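Local coordinates for protein ferritin (Ulva pertusa, PDB 3VNX) that probably oxidises ferrous iron and stores it as ferric mineral inside a hollow shell of 24 subunits, at residues Leu125-Phe139 / Gln169-Leu183. Residues are numbered along the deposited sequence; the frame is centred on the assembly and turned at random. Where two conformers were deposited one is given.
Sequences LYAMELALSLEKLNF and QVDAVKEHAVYVSQL
Leu-125 to Phe-139 and Gln-169 to Leu-183 run antiparallel, their helix axes 9.0 Å apart at closest approach and 158° between directions, with Leu-132 beside His-176 at mid-contact. Knobs-into-holes packing joins them: Met-128, Leu-132 and Glu-135 enter holes of the second helix, Val-173, His-176 and Val-180 holes of the first. With CG anti to the backbone N (chi1 171°), Leu-132 sets both branches into its hole, CD2 3.8 Å from Val-180 CG2, the side chains crossing at about a right angle, and CD1 near Val-173 and Ala-177. Met-128 curls twice along its chain, bringing CE to 3.5 Å from Tyr-179 CD2. Glu-135 CG sits over the centre of one His-176 ring face, 3.9 Å from its centroid. Glu-135 OE1 accepts, through its anti lone pair, a nearly straight bond (161°) from Gln-169 NE2 at 2.7 Å, amide and carboxylate almost coplanar; Glu-135 OE2 is hydrogen-bonded to Tyr-58 OH. A leucine replacing Gln-169 would probably leave Glu-135 OE1 without this buried donor and its carboxylate less firmly oriented. One water links Met-128 O, His-176 O and His-176 ND1, at 2.7 Å from the last. This is the antiparallel pairing of helices 123-151 and 155-201 in the ferritin four-helix bundle; helix 38-66 packs against Ala-131 and Asn-138, the latter close to a calcium ion, while Phe-75, Phe-78 and Phe-79 of helix 73-99 touch Met-128.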
loop_
_atom_site.group_PDB
_atom_site.type_symbol
_atom_site.label_atom_id
_atom_site.label_comp_id
_atom_site.label_asym_id
_atom_site.label_seq_id
_atom_site.Cartn_x
_atom_site.Cartn_y
_atom_site.Cartn_z
ATOM N N LEU A 125 11.168 -52.867 -1.764
ATOM C CA LEU A 125 10.188 -53.487 -2.637
ATOM C C LEU A 125 9.286 -54.411 -1.850
ATOM O O LEU A 125 8.068 -54.433 -2.048
ATOM C CB LEU A 125 10.875 -54.267 -3.762
ATOM C CG LEU A 125 9.936 -55.115 -4.613
ATOM C CD1 LEU A 125 8.808 -54.280 -5.230
ATOM C CD2 LEU A 125 10.734 -55.813 -5.692
ATOM N N TYR A 126 9.891 -55.180 -0.954
ATOM C CA TYR A 126 9.122 -56.110 -0.142
ATOM C C TYR A 126 8.063 -55.379 0.680
ATOM O O TYR A 126 6.883 -55.728 0.621
ATOM C CB TYR A 126 10.032 -56.931 0.762
ATOM C CG TYR A 126 9.258 -57.731 1.781
ATOM C CD1 TYR A 126 9.438 -57.516 3.148
ATOM C CD2 TYR A 126 8.324 -58.686 1.384
ATOM C CE1 TYR A 126 8.722 -58.247 4.089
ATOM C CE2 TYR A 126 7.603 -59.420 2.316
ATOM C CZ TYR A 126 7.809 -59.197 3.666
ATOM O OH TYR A 126 7.100 -59.917 4.596
ATOM N N ALA A 127 8.485 -54.368 1.438
ATOM C CA ALA A 127 7.562 -53.556 2.218
ATOM C C ALA A 127 6.433 -52.983 1.362
ATOM O O ALA A 127 5.267 -52.947 1.795
ATOM C CB ALA A 127 8.306 -52.436 2.935
ATOM N N MET A 128 6.759 -52.541 0.148
ATOM C CA MET A 128 5.726 -51.964 -0.714
ATOM C C MET A 128 4.788 -53.052 -1.253
ATOM O O MET A 128 3.580 -52.834 -1.437
ATOM C CB MET A 128 6.343 -51.113 -1.831
ATOM C CG MET A 128 7.208 -49.968 -1.281
ATOM S SD MET A 128 6.351 -48.990 -0.002
ATOM C CE MET A 128 5.078 -48.207 -1.005
ATOM N N GLU A 129 5.340 -54.238 -1.477
ATOM C CA GLU A 129 4.506 -55.369 -1.863
ATOM C C GLU A 129 3.614 -55.799 -0.695
ATOM O O GLU A 129 2.461 -56.158 -0.888
ATOM C CB GLU A 129 5.362 -56.531 -2.371
ATOM C CG GLU A 129 5.990 -56.292 -3.746
ATOM C CD GLU A 129 6.723 -57.516 -4.281
ATOM O OE1 GLU A 129 6.940 -58.478 -3.506
ATOM O OE2 GLU A 129 7.079 -57.518 -5.478
ATOM N N LEU A 130 4.150 -55.746 0.515
ATOM C CA LEU A 130 3.376 -56.059 1.712
ATOM C C LEU A 130 2.236 -55.056 1.844
ATOM O O LEU A 130 1.076 -55.431 2.017
ATOM C CB LEU A 130 4.271 -55.986 2.950
ATOM C CG LEU A 130 3.919 -56.801 4.195
ATOM C CD1 LEU A 130 4.267 -56.007 5.429
ATOM C CD2 LEU A 130 2.462 -57.222 4.235
ATOM N N ALA A 131 2.589 -53.773 1.752
ATOM C CA ALA A 131 1.623 -52.678 1.836
ATOM C C ALA A 131 0.504 -52.810 0.805
ATOM O O ALA A 131 -0.676 -52.740 1.145
ATOM C CB ALA A 131 2.331 -51.321 1.689
ATOM N N LEU A 132 0.883 -52.995 -0.454
ATOM C CA LEU A 132 -0.090 -53.202 -1.511
ATOM C C LEU A 132 -1.036 -54.334 -1.127
ATOM O O LEU A 132 -2.259 -54.184 -1.182
ATOM C CB LEU A 132 0.625 -53.533 -2.824
ATOM C CG LEU A 132 -0.249 -53.999 -3.992
ATOM C CD1 LEU A 132 -1.352 -52.995 -4.311
ATOM C CD2 LEU A 132 0.618 -54.269 -5.225
ATOM N N SER A 133 -0.452 -55.458 -0.723
ATOM C CA SER A 133 -1.210 -56.659 -0.367
ATOM C C SER A 133 -2.200 -56.340 0.741
ATOM O O SER A 133 -3.371 -56.751 0.690
ATOM C CB SER A 133 -0.261 -57.785 0.073
ATOM O OG SER A 133 0.623 -58.156 -0.981
ATOM N N LEU A 134 -1.722 -55.593 1.734
ATOM C CA LEU A 134 -2.579 -55.152 2.834
ATOM C C LEU A 134 -3.715 -54.257 2.337
ATOM O O LEU A 134 -4.848 -54.358 2.804
ATOM C CB LEU A 134 -1.753 -54.436 3.906
ATOM C CG LEU A 134 -0.923 -55.347 4.819
ATOM C CD1 LEU A 134 -0.108 -54.549 5.830
ATOM C CD2 LEU A 134 -1.827 -56.332 5.533
ATOM N N GLU A 135 -3.412 -53.390 1.375
ATOM C CA GLU A 135 -4.415 -52.477 0.855
ATOM C C GLU A 135 -5.475 -53.223 0.050
ATOM O O GLU A 135 -6.673 -52.954 0.191
ATOM C CB GLU A 135 -3.751 -51.389 0.020
ATOM C CG GLU A 135 -2.821 -50.488 0.814
ATOM C CD GLU A 135 -3.565 -49.715 1.879
ATOM O OE1 GLU A 135 -4.792 -49.542 1.726
ATOM O OE2 GLU A 135 -2.935 -49.283 2.866
ATOM N N LYS A 136 -5.041 -54.168 -0.784
ATOM C CA LYS A 136 -5.990 -55.035 -1.513
ATOM C C LYS A 136 -6.878 -55.805 -0.534
ATOM O O LYS A 136 -8.104 -55.853 -0.691
ATOM C CB LYS A 136 -5.259 -56.006 -2.447
ATOM C CG LYS A 136 -4.465 -55.293 -3.559
ATOM C CD LYS A 136 -3.545 -56.235 -4.337
ATOM C CE LYS A 136 -4.296 -56.995 -5.422
ATOM N NZ LYS A 136 -3.437 -57.968 -6.173
ATOM N N LEU A 137 -6.250 -56.385 0.492
ATOM C CA LEU A 137 -6.992 -57.060 1.542
ATOM C C LEU A 137 -8.054 -56.112 2.101
ATOM O O LEU A 137 -9.235 -56.477 2.201
ATOM C CB LEU A 137 -6.052 -57.505 2.665
ATOM C CG LEU A 137 -6.473 -58.745 3.462
ATOM C CD1 LEU A 137 -5.784 -58.792 4.819
ATOM C CD2 LEU A 137 -7.981 -58.849 3.618
ATOM N N ASN A 138 -7.645 -54.894 2.469
ATOM C CA ASN A 138 -8.601 -53.984 3.078
ATOM C C ASN A 138 -9.706 -53.549 2.116
ATOM O O ASN A 138 -10.814 -53.243 2.540
ATOM C CB ASN A 138 -7.933 -52.770 3.699
ATOM C CG ASN A 138 -8.834 -52.096 4.714
ATOM O OD1 ASN A 138 -9.725 -52.737 5.257
ATOM N ND2 ASN A 138 -8.622 -50.808 4.963
ATOM N N PHE A 139 -9.399 -53.530 0.822
ATOM C CA PHE A 139 -10.399 -53.240 -0.189
ATOM C C PHE A 139 -11.507 -54.294 -0.098
ATOM O O PHE A 139 -12.710 -53.976 -0.104
ATOM C CB PHE A 139 -9.748 -53.249 -1.567
ATOM C CG PHE A 139 -10.679 -52.903 -2.691
ATOM C CD1 PHE A 139 -11.839 -52.183 -2.462
ATOM C CD2 PHE A 139 -10.377 -53.289 -3.991
ATOM C CE1 PHE A 139 -12.697 -51.866 -3.511
ATOM C CE2 PHE A 139 -11.206 -52.973 -5.040
ATOM C CZ PHE A 139 -12.383 -52.258 -4.800
ATOM N N GLN A 169 -10.268 -46.304 -1.073
ATOM C CA GLN A 169 -9.420 -47.484 -1.051
ATOM C C GLN A 169 -9.035 -47.862 -2.480
ATOM O O GLN A 169 -7.912 -48.320 -2.737
ATOM C CB GLN A 169 -10.104 -48.636 -0.305
ATOM C CG GLN A 169 -9.242 -49.875 -0.147
ATOM C CD GLN A 169 -7.968 -49.624 0.655
ATOM O OE1 GLN A 169 -8.017 -49.327 1.846
ATOM N NE2 GLN A 169 -6.821 -49.766 0.005
ATOM N N VAL A 170 -9.944 -47.616 -3.419
ATOM C CA VAL A 170 -9.628 -47.807 -4.832
ATOM C C VAL A 170 -8.391 -46.994 -5.233
ATOM O O VAL A 170 -7.420 -47.539 -5.759
ATOM C CB VAL A 170 -10.831 -47.433 -5.728
ATOM C CG1 VAL A 170 -10.449 -47.497 -7.209
ATOM C CG2 VAL A 170 -12.015 -48.354 -5.427
ATOM N N ASP A 171 -8.422 -45.688 -4.974
ATOM C CA ASP A 171 -7.268 -44.839 -5.249
ATOM C C ASP A 171 -6.028 -45.368 -4.535
ATOM O O ASP A 171 -4.952 -45.476 -5.121
ATOM C CB ASP A 171 -7.537 -43.412 -4.770
ATOM C CG ASP A 171 -8.741 -42.779 -5.447
ATOM O OD1 ASP A 171 -8.943 -43.036 -6.652
ATOM O OD2 ASP A 171 -9.475 -42.017 -4.767
ATOM N N ALA A 172 -6.179 -45.691 -3.255
ATOM C CA ALA A 172 -5.046 -46.193 -2.487
ATOM C C ALA A 172 -4.395 -47.424 -3.140
ATOM O O ALA A 172 -3.158 -47.475 -3.283
ATOM C CB ALA A 172 -5.453 -46.484 -1.040
ATOM N N VAL A 173 -5.217 -48.404 -3.540
ATOM C CA VAL A 173 -4.673 -49.599 -4.170
ATOM C C VAL A 173 -3.867 -49.295 -5.431
ATOM O O VAL A 173 -2.748 -49.790 -5.583
ATOM C CB VAL A 173 -5.756 -50.635 -4.522
ATOM C CG1 VAL A 173 -5.175 -51.690 -5.475
ATOM C CG2 VAL A 173 -6.316 -51.275 -3.255
ATOM N N LYS A 174 -4.442 -48.503 -6.338
ATOM C CA LYS A 174 -3.737 -48.126 -7.565
ATOM C C LYS A 174 -2.399 -47.438 -7.255
ATOM O O LYS A 174 -1.366 -47.774 -7.855
ATOM C CB LYS A 174 -4.620 -47.236 -8.453
ATOM C CG LYS A 174 -3.873 -46.458 -9.546
ATOM C CD LYS A 174 -3.588 -47.295 -10.770
ATOM C CE LYS A 174 -2.720 -46.530 -11.768
ATOM N NZ LYS A 174 -3.529 -45.797 -12.765
ATOM N N GLU A 175 -2.417 -46.498 -6.305
ATOM C CA GLU A 175 -1.203 -45.792 -5.888
ATOM C C GLU A 175 -0.127 -46.754 -5.399
ATOM O O GLU A 175 1.069 -46.583 -5.688
ATOM C CB GLU A 175 -1.523 -44.778 -4.781
ATOM C CG GLU A 175 -0.301 -44.197 -4.067
ATOM C CD GLU A 175 -0.679 -43.436 -2.803
ATOM O OE1 GLU A 175 -1.807 -43.646 -2.310
ATOM O OE2 GLU A 175 0.148 -42.638 -2.299
ATOM N N HIS A 176 -0.536 -47.770 -4.637
ATOM C CA HIS A 176 0.449 -48.737 -4.147
ATOM C C HIS A 176 0.932 -49.665 -5.256
ATOM O O HIS A 176 2.097 -50.063 -5.277
ATOM C CB HIS A 176 -0.077 -49.537 -2.969
ATOM C CG HIS A 176 -0.098 -48.768 -1.684
ATOM N ND1 HIS A 176 0.862 -48.926 -0.708
ATOM C CD2 HIS A 176 -0.960 -47.837 -1.218
ATOM C CE1 HIS A 176 0.589 -48.125 0.308
ATOM N NE2 HIS A 176 -0.510 -47.453 0.022
ATOM N N ALA A 177 0.050 -49.986 -6.195
ATOM C CA ALA A 177 0.455 -50.819 -7.327
ATOM C C ALA A 177 1.604 -50.141 -8.072
ATOM O O ALA A 177 2.629 -50.775 -8.364
ATOM C CB ALA A 177 -0.726 -51.108 -8.257
ATOM N N VAL A 178 1.444 -48.842 -8.339
ATOM C CA VAL A 178 2.466 -48.056 -9.037
ATOM C C VAL A 178 3.839 -48.043 -8.343
ATOM O O VAL A 178 4.866 -48.253 -9.000
ATOM C CB VAL A 178 1.986 -46.624 -9.267
ATOM C CG1 VAL A 178 3.110 -45.763 -9.869
ATOM C CG2 VAL A 178 0.764 -46.645 -10.161
ATOM N N TYR A 179 3.856 -47.805 -7.030
ATOM C CA TYR A 179 5.099 -47.895 -6.249
ATOM C C TYR A 179 5.814 -49.218 -6.449
ATOM O O TYR A 179 7.046 -49.262 -6.587
ATOM C CB TYR A 179 4.824 -47.779 -4.751
ATOM C CG TYR A 179 4.310 -46.440 -4.314
ATOM C CD1 TYR A 179 4.841 -45.257 -4.837
ATOM C CD2 TYR A 179 3.309 -46.354 -3.356
ATOM C CE1 TYR A 179 4.363 -44.027 -4.430
ATOM C CE2 TYR A 179 2.831 -45.131 -2.935
ATOM C CZ TYR A 179 3.357 -43.972 -3.472
ATOM O OH TYR A 179 2.864 -42.767 -3.033
ATOM N N VAL A 180 5.034 -50.298 -6.394
ATOM C CA VAL A 180 5.572 -51.637 -6.588
ATOM C C VAL A 180 6.171 -51.752 -7.984
ATOM O O VAL A 180 7.308 -52.204 -8.157
ATOM C CB VAL A 180 4.494 -52.727 -6.369
ATOM C CG1 VAL A 180 4.976 -54.068 -6.880
ATOM C CG2 VAL A 180 4.121 -52.820 -4.891
ATOM N N SER A 181 5.402 -51.317 -8.977
ATOM C CA SER A 181 5.870 -51.319 -10.351
ATOM C C SER A 181 7.185 -50.533 -10.467
ATOM O O SER A 181 8.120 -50.964 -11.156
ATOM C CB SER A 181 4.797 -50.734 -11.267
ATOM O OG SER A 181 5.330 -50.445 -12.542
ATOM N N GLN A 182 7.262 -49.386 -9.791
ATOM C CA GLN A 182 8.461 -48.561 -9.867
ATOM C C GLN A 182 9.688 -49.239 -9.238
ATOM O O GLN A 182 10.788 -49.236 -9.816
ATOM C CB GLN A 182 8.211 -47.206 -9.209
ATOM C CG GLN A 182 7.336 -46.295 -10.036
ATOM C CD GLN A 182 7.036 -44.984 -9.335
ATOM O OE1 GLN A 182 6.994 -43.929 -9.968
ATOM N NE2 GLN A 182 6.832 -45.043 -8.018
ATOM N N LEU A 183 9.507 -49.810 -8.052
ATOM C CA LEU A 183 10.621 -50.452 -7.361
ATOM C C LEU A 183 11.151 -51.628 -8.188
ATOM O O LEU A 183 12.366 -51.814 -8.326
ATOM C CB LEU A 183 10.200 -50.878 -5.955
ATOM C CG LEU A 183 10.174 -49.702 -4.972
ATOM C CD1 LEU A 183 9.619 -50.094 -3.603
ATOM C CD2 LEU A 183 11.579 -49.137 -4.844
HETATM O O HOH W 1 2.811 -50.151 -2.179
#